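Cellulase (Uncultured bacterium, PDB 3WX5) hydrolyses internal beta-1,4-glycosidic bonds of cellulose as an endoglucanase of glycoside hydrolase family 12. Local coordinates at residues A[106-111]-A[221-226]; A[116-121]-A[147-152]; A[167-172]-A[183-188]. One frame throughout, in Å; residues are numbered along the deposited sequence.

Interaction 1 of 3, residues A[106-111]-A[221-226]; sequences SNWRLT and TGFELW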
loop_
_atom_site.group_PDB
_atom_site.type_symbol
_atom_site.label_atom_id
_atom_site.label_comp_id
_atom_site.label_asym_id
_atom_site.label_seq_id
_atom_site.Cartn_x
_atom_site.Cartn_y
_atom_site.Cartn_z
ATOM N N SER A 106 11.635 -0.539 3.497
ATOM C CA SER A 106 10.914 -1.720 3.074
ATOM C C SER A 106 11.511 -2.349 1.819
ATOM O O SER A 106 12.121 -1.658 1.008
ATOM C CB SER A 106 9.453 -1.331 2.900
ATOM O OG SER A 106 8.685 -2.416 2.438
ATOM N N ASN A 107 11.466 -3.680 1.756
ATOM C CA ASN A 107 11.678 -4.433 0.525
ATOM C C ASN A 107 10.370 -4.936 -0.088
ATOM O O ASN A 107 9.449 -5.320 0.635
ATOM C CB ASN A 107 12.575 -5.661 0.780
ATOM C CG ASN A 107 13.854 -5.329 1.514
ATOM O OD1 ASN A 107 14.309 -4.192 1.533
ATOM N ND2 ASN A 107 14.443 -6.348 2.141
ATOM N N TRP A 108 10.343 -5.077 -1.416
ATOM C CA TRP A 108 9.195 -5.691 -2.085
ATOM C C TRP A 108 9.610 -6.088 -3.494
ATOM O O TRP A 108 10.403 -5.399 -4.125
ATOM C CB TRP A 108 8.019 -4.701 -2.171
ATOM C CG TRP A 108 6.713 -5.338 -2.637
ATOM C CD1 TRP A 108 6.155 -6.521 -2.191
ATOM C CD2 TRP A 108 5.755 -4.766 -3.543
ATOM N NE1 TRP A 108 4.982 -6.776 -2.881
ATOM C CE2 TRP A 108 4.708 -5.706 -3.701
ATOM C CE3 TRP A 108 5.699 -3.562 -4.264
ATOM C CZ2 TRP A 108 3.564 -5.429 -4.458
ATOM C CZ3 TRP A 108 4.575 -3.308 -5.057
ATOM C CH2 TRP A 108 3.540 -4.251 -5.170
ATOM N N ARG A 109 9.012 -7.156 -4.013
ATOM C CA ARG A 109 9.210 -7.528 -5.411
ATOM C C ARG A 109 7.840 -7.814 -6.016
ATOM O O ARG A 109 7.009 -8.466 -5.398
ATOM C CB ARG A 109 10.090 -8.769 -5.513
ATOM C CG ARG A 109 10.362 -9.216 -6.945
ATOM C CD ARG A 109 11.462 -10.303 -7.006
ATOM N NE ARG A 109 10.974 -11.595 -6.524
ATOM C CZ ARG A 109 10.236 -12.429 -7.257
ATOM N NH1 ARG A 109 9.891 -12.103 -8.495
ATOM N NH2 ARG A 109 9.816 -13.571 -6.746
ATOM N N LEU A 110 7.595 -7.286 -7.203
ATOM C CA LEU A 110 6.319 -7.516 -7.847
ATOM C C LEU A 110 6.545 -8.190 -9.204
ATOM O O LEU A 110 7.590 -7.995 -9.868
ATOM C CB LEU A 110 5.564 -6.200 -7.995
ATOM C CG LEU A 110 6.278 -5.168 -8.894
ATOM C CD1 LEU A 110 5.534 -4.954 -10.193
ATOM C CD2 LEU A 110 6.527 -3.840 -8.181
ATOM N N THR A 111 5.569 -8.985 -9.610
ATOM C CA THR A 111 5.581 -9.559 -10.946
ATOM C C THR A 111 4.442 -8.903 -11.733
ATOM O O THR A 111 3.265 -9.093 -11.405
ATOM C CB THR A 111 5.410 -11.104 -10.862
ATOM O OG1 THR A 111 6.443 -11.645 -10.017
ATOM C CG2 THR A 111 5.501 -11.740 -12.260
ATOM N N THR A 221 1.563 -2.728 1.013
ATOM C CA THR A 221 1.764 -2.621 -0.421
ATOM C C THR A 221 0.933 -3.675 -1.138
ATOM O O THR A 221 0.467 -4.630 -0.507
ATOM C CB THR A 221 3.253 -2.772 -0.784
ATOM O OG1 THR A 221 3.441 -2.353 -2.143
ATOM C CG2 THR A 221 3.710 -4.257 -0.609
ATOM N N GLY A 222 0.675 -3.465 -2.424
ATOM C CA GLY A 222 -0.247 -4.353 -3.155
ATOM C C GLY A 222 -0.537 -3.766 -4.506
ATOM O O GLY A 222 0.262 -2.974 -5.009
ATOM N N PHE A 223 -1.712 -4.071 -5.058
ATOM C CA PHE A 223 -2.025 -3.660 -6.428
ATOM C C PHE A 223 -3.394 -3.004 -6.385
ATOM O O PHE A 223 -4.372 -3.649 -5.993
ATOM C CB PHE A 223 -2.087 -4.889 -7.342
ATOM C CG PHE A 223 -0.821 -5.724 -7.318
ATOM C CD1 PHE A 223 0.282 -5.332 -8.068
ATOM C CD2 PHE A 223 -0.711 -6.843 -6.483
ATOM C CE1 PHE A 223 1.465 -6.068 -8.040
ATOM C CE2 PHE A 223 0.494 -7.581 -6.422
ATOM C CZ PHE A 223 1.566 -7.201 -7.222
ATOM N N GLU A 224 -3.502 -1.750 -6.813
ATOM C CA GLU A 224 -4.849 -1.238 -7.039
ATOM C C GLU A 224 -5.343 -1.778 -8.373
ATOM O O GLU A 224 -4.683 -1.620 -9.406
ATOM C CB GLU A 224 -4.901 0.293 -7.010
ATOM C CG GLU A 224 -4.524 0.905 -5.653
ATOM C CD GLU A 224 -4.852 2.394 -5.576
ATOM O OE1 GLU A 224 -4.259 3.195 -6.334
ATOM O OE2 GLU A 224 -5.749 2.762 -4.793
ATOM N N LEU A 225 -6.534 -2.367 -8.371
ATOM C CA LEU A 225 -7.053 -2.974 -9.593
ATOM C C LEU A 225 -8.263 -2.172 -10.087
ATOM O O LEU A 225 -9.207 -1.961 -9.338
ATOM C CB LEU A 225 -7.463 -4.418 -9.314
ATOM C CG LEU A 225 -6.331 -5.286 -8.770
ATOM C CD1 LEU A 225 -6.836 -6.685 -8.522
ATOM C CD2 LEU A 225 -5.113 -5.258 -9.721
ATOM N N TRP A 226 -8.210 -1.688 -11.334
ATOM C CA TRP A 226 -9.396 -1.133 -11.969
ATOM C C TRP A 226 -10.046 -2.173 -12.903
ATOM O O TRP A 226 -11.268 -2.253 -13.011
ATOM C CB TRP A 226 -9.056 0.110 -12.782
ATOM C CG TRP A 226 -8.695 1.350 -11.968
ATOM C CD1 TRP A 226 -9.479 2.454 -11.763
ATOM C CD2 TRP A 226 -7.405 1.670 -11.438
ATOM N NE1 TRP A 226 -8.763 3.428 -11.096
ATOM C CE2 TRP A 226 -7.478 2.978 -10.912
ATOM C CE3 TRP A 226 -6.203 0.958 -11.314
ATOM C CZ2 TRP A 226 -6.405 3.586 -10.261
ATOM C CZ3 TRP A 226 -5.124 1.584 -10.678
ATOM C CH2 TRP A 226 -5.234 2.895 -10.190
#
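In the interior of the beta-sandwich, Trp108 on strand 101-111 lays its indole against Thr221, Gly222 and Phe223 on strand 215-225. Chi1 of -170° places CG anti to the backbone N, and the indole beyond it reaches the facing sheet. Thr221 sits over one face with both branches. The methyl CG2 stands almost squarely above the five-membered ring, 3.5 Å from its centroid and only 5° off the normal, a good CH-pi contact. The hydroxyl lies farther along the same indole, over the benzo part, with Thr221 OG1 3.3 Å from Trp108 CZ3; its polar partner is Ala121 O, through a weak hydrogen bond. Leu110, two residues along from Trp108 on the same strand, puts its CB above the opposite indole face, toward the rim.

This is the core of the jelly roll characteristic of family 12, where two curved sheets are packed face to face. No hydrogen bond passes between the two segments, and even their nearest CA atoms, Trp108 CA and Thr221 CA, are 8.2 Å apart, so the contact is carried almost wholly by side chains. Phe223 meets the far end of the indole. Its ring and the six-membered ring of Trp108 meet obliquely, centroids 5.5 Å apart and planes at 47°, with Trp108 CZ2 3.8 Å from Phe223 CZ. At the phenyl edge, Leu110 CB comes within 4.1 Å of Phe223 CE1. Gly222 is the backbone exception: its carbonyl O lies 3.5 Å from Trp108 CH2. The one polar atom of the indole, Trp108 NE1, hydrogen-bonds to Ser234 OG on strand 233-243, the neighbour of strand 101-111 in its own sheet. Ala120 and Leu146 extend the apolar surroundings of the indole on the facing sheet.

Interaction 2 of 3, residues A[116-121]-A[147-152]; sequences GRWNAA and NWRGNV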
loop_
_atom_site.group_PDB
_atom_site.type_symbol
_atom_site.label_atom_id
_atom_site.label_comp_id
_atom_site.label_asym_id
_atom_site.label_seq_id
_atom_site.Cartn_x
_atom_site.Cartn_y
_atom_site.Cartn_z
ATOM N N GLY A 116 -4.963 -5.796 -18.380
ATOM C CA GLY A 116 -5.628 -5.125 -17.262
ATOM C C GLY A 116 -5.251 -3.670 -17.060
ATOM O O GLY A 116 -4.423 -3.086 -17.798
ATOM N N ARG A 117 -5.895 -3.060 -16.067
ATOM C CA ARG A 117 -5.577 -1.703 -15.669
ATOM C C ARG A 117 -5.384 -1.724 -14.160
ATOM O O ARG A 117 -6.305 -2.094 -13.424
ATOM C CB ARG A 117 -6.739 -0.767 -16.056
ATOM C CG ARG A 117 -7.038 -0.814 -17.570
ATOM C CD ARG A 117 -8.060 0.266 -17.968
ATOM N NE ARG A 117 -7.413 1.582 -17.894
ATOM C CZ ARG A 117 -7.854 2.608 -17.174
ATOM N NH1 ARG A 117 -8.997 2.503 -16.480
ATOM N NH2 ARG A 117 -7.153 3.736 -17.143
ATOM N N TRP A 118 -4.158 -1.453 -13.722
ATOM C CA TRP A 118 -3.739 -1.722 -12.335
ATOM C C TRP A 118 -2.470 -0.933 -12.044
ATOM O O TRP A 118 -1.841 -0.359 -12.957
ATOM C CB TRP A 118 -3.460 -3.224 -12.105
ATOM C CG TRP A 118 -2.493 -3.805 -13.143
ATOM C CD1 TRP A 118 -2.835 -4.486 -14.293
ATOM C CD2 TRP A 118 -1.054 -3.752 -13.122
ATOM N NE1 TRP A 118 -1.700 -4.815 -14.993
ATOM C CE2 TRP A 118 -0.595 -4.371 -14.311
ATOM C CE3 TRP A 118 -0.109 -3.263 -12.211
ATOM C CZ2 TRP A 118 0.761 -4.455 -14.637
ATOM C CZ3 TRP A 118 1.266 -3.366 -12.530
ATOM C CH2 TRP A 118 1.677 -3.963 -13.738
ATOM N N ASN A 119 -2.151 -0.812 -10.760
ATOM C CA ASN A 119 -0.843 -0.313 -10.358
ATOM C C ASN A 119 -0.264 -1.234 -9.301
ATOM O O ASN A 119 -0.970 -2.140 -8.834
ATOM C CB ASN A 119 -0.942 1.130 -9.846
ATOM C CG ASN A 119 -1.671 1.251 -8.500
ATOM O OD1 ASN A 119 -1.642 0.336 -7.666
ATOM N ND2 ASN A 119 -2.193 2.450 -8.229
ATOM N N ALA A 120 1.040 -1.096 -9.044
ATOM C CA ALA A 120 1.683 -1.780 -7.917
ATOM C C ALA A 120 2.228 -0.673 -7.034
ATOM O O ALA A 120 2.969 0.182 -7.516
ATOM C CB ALA A 120 2.853 -2.673 -8.433
ATOM N N ALA A 121 1.769 -0.611 -5.782
ATOM C CA ALA A 121 1.895 0.619 -5.009
ATOM C C ALA A 121 1.866 0.359 -3.513
ATOM O O ALA A 121 1.063 -0.441 -3.030
ATOM C CB ALA A 121 0.807 1.625 -5.397
ATOM N N ASN A 147 4.823 0.677 -10.424
ATOM C CA ASN A 147 4.568 0.053 -11.726
ATOM C C ASN A 147 3.040 0.069 -11.964
ATOM O O ASN A 147 2.265 0.370 -11.060
ATOM C CB ASN A 147 5.127 -1.395 -11.734
ATOM C CG ASN A 147 5.624 -1.838 -13.108
ATOM O OD1 ASN A 147 6.670 -2.524 -13.243
ATOM N ND2 ASN A 147 4.878 -1.477 -14.136
ATOM N N TRP A 148 2.621 -0.091 -13.209
ATOM C CA TRP A 148 1.200 0.080 -13.560
ATOM C C TRP A 148 1.001 -0.288 -15.023
ATOM O O TRP A 148 1.968 -0.486 -15.755
ATOM C CB TRP A 148 0.759 1.541 -13.352
ATOM C CG TRP A 148 1.516 2.500 -14.236
ATOM C CD1 TRP A 148 1.235 2.821 -15.549
ATOM C CD2 TRP A 148 2.681 3.246 -13.881
ATOM N NE1 TRP A 148 2.157 3.729 -16.023
ATOM C CE2 TRP A 148 3.073 3.982 -15.029
ATOM C CE3 TRP A 148 3.462 3.328 -12.720
ATOM C CZ2 TRP A 148 4.216 4.778 -15.047
ATOM C CZ3 TRP A 148 4.613 4.105 -12.744
ATOM C CH2 TRP A 148 4.983 4.812 -13.915
ATOM N N ARG A 149 -0.263 -0.371 -15.434
ATOM C CA ARG A 149 -0.585 -0.580 -16.823
ATOM C C ARG A 149 -1.876 0.125 -17.102
ATOM O O ARG A 149 -2.754 0.133 -16.260
ATOM C CB ARG A 149 -0.741 -2.070 -17.111
ATOM C CG ARG A 149 -1.069 -2.342 -18.565
ATOM C CD ARG A 149 -1.223 -3.839 -18.832
ATOM N NE ARG A 149 -1.876 -4.074 -20.122
ATOM C CZ ARG A 149 -1.220 -4.173 -21.271
ATOM N NH1 ARG A 149 0.115 -4.081 -21.285
ATOM N NH2 ARG A 149 -1.894 -4.394 -22.401
ATOM N N GLY A 150 -1.989 0.733 -18.283
ATOM C CA GLY A 150 -3.286 1.184 -18.770
ATOM C C GLY A 150 -3.565 2.657 -18.570
ATOM O O GLY A 150 -4.709 3.086 -18.639
ATOM N N ASN A 151 -2.521 3.454 -18.341
ATOM C CA ASN A 151 -2.691 4.905 -18.159
ATOM C C ASN A 151 -3.572 5.272 -16.982
ATOM O O ASN A 151 -4.214 6.317 -17.001
ATOM C CB ASN A 151 -3.223 5.612 -19.440
ATOM C CG ASN A 151 -2.843 7.106 -19.487
ATOM O OD1 ASN A 151 -1.706 7.464 -19.187
ATOM N ND2 ASN A 151 -3.768 7.958 -19.916
ATOM N N VAL A 152 -3.589 4.433 -15.945
ATOM C CA VAL A 152 -4.272 4.766 -14.705
ATOM C C VAL A 152 -3.563 5.962 -14.056
ATOM O O VAL A 152 -2.372 6.145 -14.281
ATOM C CB VAL A 152 -4.298 3.539 -13.756
ATOM C CG1 VAL A 152 -5.204 2.444 -14.335
ATOM C CG2 VAL A 152 -2.874 2.999 -13.522
HETATM O O HOH W 1 -4.480 -3.136 -20.419
#
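The indole of Trp118 overlaps the backbone of Trp148 and CB of Arg149 with one of its faces. The two strands, 117-121 and 147-149, are antiparallel neighbours (177°) in the sheet of the family 12 jelly roll that also holds strand 215-225. Chi1 of 52° places CG of Trp118 between the backbone N and the carbonyl carbon, and chi2 of -96° turns the ring over the partner strand. Trp118 NE1 then lies 3.6 Å from Arg149 CB, and Trp118 CZ3 3.6 Å from Trp148 CA. The indole N-H is taken by Ser115 O, which helps fix the ring.

Beneath it the backbones pair antiparallel, but unevenly. Arg149 N donates to Trp118 O over 2.9 Å, while the return bond from Trp118 N to Arg149 O is weak. The next hydrogen-bonded pair repeats this asymmetry: Ala120 N to Asn147 O is 2.8 Å long, and Asn147 N to Ala120 O is weak. Between them Asn119 and Trp148 form a non-hydrogen-bonded pair with their side chains on the other face of the sheet, where Asn119 ND2 turns to Glu224 OE1 on strand 215-225.

The chain leaves the pairing through Gly150, whose backbone torsions would drive a CB into the carbonyl oxygen of Arg149; it would also clash with Arg117 CG. Val152 rests CG1 over one face of the Arg117 guanidinium, 3.7 Å from NH2, and NH1 of the same group salt-bridges Asp71. On the Arg149 side a water links Gly116 O to Arg149 NE. Arg117 grips a single acceptor side-on: NE at 3.2 Å and NH2 at 2.9 Å both donate to Gly150 O, which lies nearly in the guanidinium plane and receives them from the same face of its own carbonyl.

Interaction 3 of 3, residues A[167-172]-A[183-188]; sequences ATWEVW and YRRTTP
Glu170 and Arg184 exchange both backbone hydrogen bonds of an antiparallel pair: Glu170 N to Arg184 O and Arg184 N to Glu170 O, each 2.9 Å. One step outward, Thr186 N donates to Thr168 O over 3.0 Å. The side chains of Glu170 and Arg184 lie side by side but make no direct salt bridge. Instead a water joins Glu170 OE1 to Arg184 NH1, its bond to the arginine weak, and a second water ties Glu170 OE2 to Arg185 O. OE1 also takes the indole N-H of Trp172 through its anti lone pair, in the ring plane, while Arg184 NH2 goes to Val152 O.

These strands are the two arms of the beta hairpin 167-175 and 179-185, which belongs to the same sheet as strand 140-149. On the face opposite Glu170, Trp169 packs beside Arg185. The arginine chain is extended from CG to NE and crosses the indole obliquely, with CG over the six-membered ring, 3.8 Å from its centroid. Past the ring, the guanidinium covers Ala167 CB, which lies 3.4 Å from Arg185 NH2, and Arg185 NH1 donates to Thr187 O. An alanine at Arg185 would remove the CG and CD contacts with the six-membered ring and the guanidinium cover of Ala167 CB, and would probably leave Thr187 O without the NH1 donor. Deeper in, the side chains of Val171 and Tyr183 lie side by side, with Val171 CG2 3.8 Å from Tyr183 CE2, and Tyr183 OH reaches Asp203. At the outer end the methyls Thr168 CG2 and Thr186 CG2 are modelled unusually close, at a doubtful 3.2 Å.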
loop_
_atom_site.group_PDB
_atom_site.type_symbol
_atom_site.label_atom_id
_atom_site.label_comp_id
_atom_site.label_asym_id
_atom_site.label_seq_id
_atom_site.Cartn_x
_atom_site.Cartn_y
_atom_site.Cartn_z
ATOM N N ALA A 167 15.603 7.795 -6.234
ATOM C CA ALA A 167 14.896 7.838 -7.512
ATOM C C ALA A 167 14.111 9.127 -7.621
ATOM O O ALA A 167 14.224 9.985 -6.750
ATOM C CB ALA A 167 13.965 6.621 -7.650
ATOM N N THR A 168 13.420 9.292 -8.754
ATOM C CA THR A 168 12.659 10.485 -9.079
ATOM C C THR A 168 11.170 10.133 -9.134
ATOM O O THR A 168 10.808 9.057 -9.645
ATOM C CB THR A 168 13.152 11.028 -10.473
ATOM O OG1 THR A 168 14.503 11.485 -10.279
ATOM C CG2 THR A 168 12.340 12.216 -10.899
ATOM N N TRP A 169 10.326 11.053 -8.651
ATOM C CA TRP A 169 8.877 10.828 -8.491
ATOM C C TRP A 169 8.061 12.058 -8.873
ATOM O O TRP A 169 8.398 13.174 -8.516
ATOM C CB TRP A 169 8.544 10.452 -7.027
ATOM C CG TRP A 169 9.532 9.436 -6.433
ATOM C CD1 TRP A 169 10.778 9.711 -5.909
ATOM C CD2 TRP A 169 9.374 8.005 -6.357
ATOM N NE1 TRP A 169 11.425 8.526 -5.592
ATOM C CE2 TRP A 169 10.583 7.473 -5.837
ATOM C CE3 TRP A 169 8.327 7.119 -6.664
ATOM C CZ2 TRP A 169 10.745 6.108 -5.560
ATOM C CZ3 TRP A 169 8.524 5.756 -6.460
ATOM C CH2 TRP A 169 9.737 5.265 -5.917
ATOM N N GLU A 170 6.922 11.814 -9.511
ATOM C CA GLU A 170 5.819 12.779 -9.582
ATOM C C GLU A 170 5.097 12.859 -8.263
ATOM O O GLU A 170 4.794 11.822 -7.679
ATOM C CB GLU A 170 4.805 12.306 -10.632
ATOM C CG GLU A 170 5.428 12.044 -12.018
ATOM C CD GLU A 170 4.435 11.471 -12.998
ATOM O OE1 GLU A 170 3.246 11.401 -12.653
ATOM O OE2 GLU A 170 4.840 11.040 -14.100
ATOM N N VAL A 171 4.759 14.075 -7.814
ATOM C CA VAL A 171 3.987 14.222 -6.585
ATOM C C VAL A 171 2.561 14.642 -6.940
ATOM O O VAL A 171 2.370 15.598 -7.706
ATOM C CB VAL A 171 4.625 15.270 -5.632
ATOM C CG1 VAL A 171 3.932 15.267 -4.300
ATOM C CG2 VAL A 171 6.139 14.981 -5.432
ATOM N N TRP A 172 1.585 13.844 -6.499
ATOM C CA TRP A 172 0.146 14.119 -6.729
ATOM C C TRP A 172 -0.537 14.350 -5.410
ATOM O O TRP A 172 -0.188 13.690 -4.423
ATOM C CB TRP A 172 -0.516 12.912 -7.393
ATOM C CG TRP A 172 -0.010 12.668 -8.778
ATOM C CD1 TRP A 172 1.224 12.185 -9.149
ATOM C CD2 TRP A 172 -0.711 12.954 -9.978
ATOM N NE1 TRP A 172 1.326 12.153 -10.534
ATOM C CE2 TRP A 172 0.135 12.604 -11.059
ATOM C CE3 TRP A 172 -2.023 13.394 -10.249
ATOM C CZ2 TRP A 172 -0.276 12.722 -12.396
ATOM C CZ3 TRP A 172 -2.413 13.548 -11.566
ATOM C CH2 TRP A 172 -1.550 13.197 -12.629
ATOM N N TYR A 183 3.162 9.318 -4.805
ATOM C CA TYR A 183 4.445 9.499 -5.487
ATOM C C TYR A 183 4.511 8.462 -6.582
ATOM O O TYR A 183 4.586 7.281 -6.295
ATOM C CB TYR A 183 5.621 9.299 -4.517
ATOM C CG TYR A 183 5.640 10.358 -3.423
ATOM C CD1 TYR A 183 4.857 10.210 -2.275
ATOM C CD2 TYR A 183 6.374 11.541 -3.581
ATOM C CE1 TYR A 183 4.829 11.210 -1.281
ATOM C CE2 TYR A 183 6.371 12.539 -2.582
ATOM C CZ TYR A 183 5.599 12.358 -1.440
ATOM O OH TYR A 183 5.480 13.369 -0.502
ATOM N N ARG A 184 4.517 8.906 -7.835
ATOM C CA ARG A 184 4.556 7.965 -8.941
ATOM C C ARG A 184 5.970 7.968 -9.504
ATOM O O ARG A 184 6.420 8.994 -10.022
ATOM C CB ARG A 184 3.559 8.391 -10.036
ATOM C CG ARG A 184 3.436 7.362 -11.159
ATOM C CD ARG A 184 2.578 7.870 -12.339
ATOM N NE ARG A 184 2.031 6.713 -13.034
ATOM C CZ ARG A 184 0.843 6.687 -13.639
ATOM N NH1 ARG A 184 0.123 7.807 -13.742
ATOM N NH2 ARG A 184 0.380 5.539 -14.135
ATOM N N ARG A 185 6.613 6.805 -9.555
ATOM C CA ARG A 185 8.026 6.769 -9.993
ATOM C C ARG A 185 8.065 7.217 -11.456
ATOM O O ARG A 185 7.132 6.914 -12.210
ATOM C CB ARG A 185 8.591 5.352 -9.881
ATOM C CG ARG A 185 10.107 5.332 -9.669
ATOM C CD ARG A 185 10.574 3.890 -9.459
ATOM N NE ARG A 185 11.987 3.798 -9.074
ATOM C CZ ARG A 185 13.005 3.905 -9.916
ATOM N NH1 ARG A 185 12.788 4.096 -11.224
ATOM N NH2 ARG A 185 14.247 3.714 -9.460
ATOM N N THR A 186 9.080 7.988 -11.836
ATOM C CA THR A 186 9.131 8.546 -13.206
ATOM C C THR A 186 9.383 7.446 -14.235
ATOM O O THR A 186 9.051 7.606 -15.421
ATOM C CB THR A 186 10.202 9.659 -13.358
ATOM O OG1 THR A 186 11.469 9.149 -12.963
ATOM C CG2 THR A 186 9.877 10.865 -12.458
ATOM N N THR A 187 10.052 6.368 -13.808
ATOM C CA THR A 187 10.023 5.113 -14.564
ATOM C C THR A 187 9.696 3.924 -13.683
ATOM O O THR A 187 10.097 3.879 -12.517
ATOM C CB THR A 187 11.363 4.828 -15.303
ATOM O OG1 THR A 187 12.412 4.716 -14.351
ATOM C CG2 THR A 187 11.695 5.974 -16.272
ATOM N N PRO A 188 8.964 2.945 -14.231
ATOM C CA PRO A 188 8.505 1.814 -13.399
ATOM C C PRO A 188 9.640 0.858 -13.020
ATOM O O PRO A 188 10.634 0.788 -13.742
ATOM C CB PRO A 188 7.447 1.126 -14.271
ATOM C CG PRO A 188 7.724 1.620 -15.696
ATOM C CD PRO A 188 8.427 2.927 -15.612
HETATM O O HOH W 2 5.774 8.441 -14.100
HETATM O O HOH W 3 1.508 10.180 -14.344
#

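Along the chain, interactions 2 and 3 follow one another within the span that interaction 1 closes. Interaction 1 joins the two sheets of the sandwich; the other two stitch neighbouring strands within one of them. Interactions 1 and 2 have centres about 10 Å apart and meet directly, strand 215-225 lying beside strand 117-127, with Trp226 N 2.9 Å from Arg117 O. Interactions 2 and 3, centres about 13 Å apart, meet where strand 140-149 neighbours 179-185, and Arg184 NH2 stands 2.8 Å from Val152 O. Interactions 1 and 3 do not touch, their nearest atoms about 7 Å apart. Interaction 2 connects the other two on one curved sheet, which in this family lines the substrate cleft.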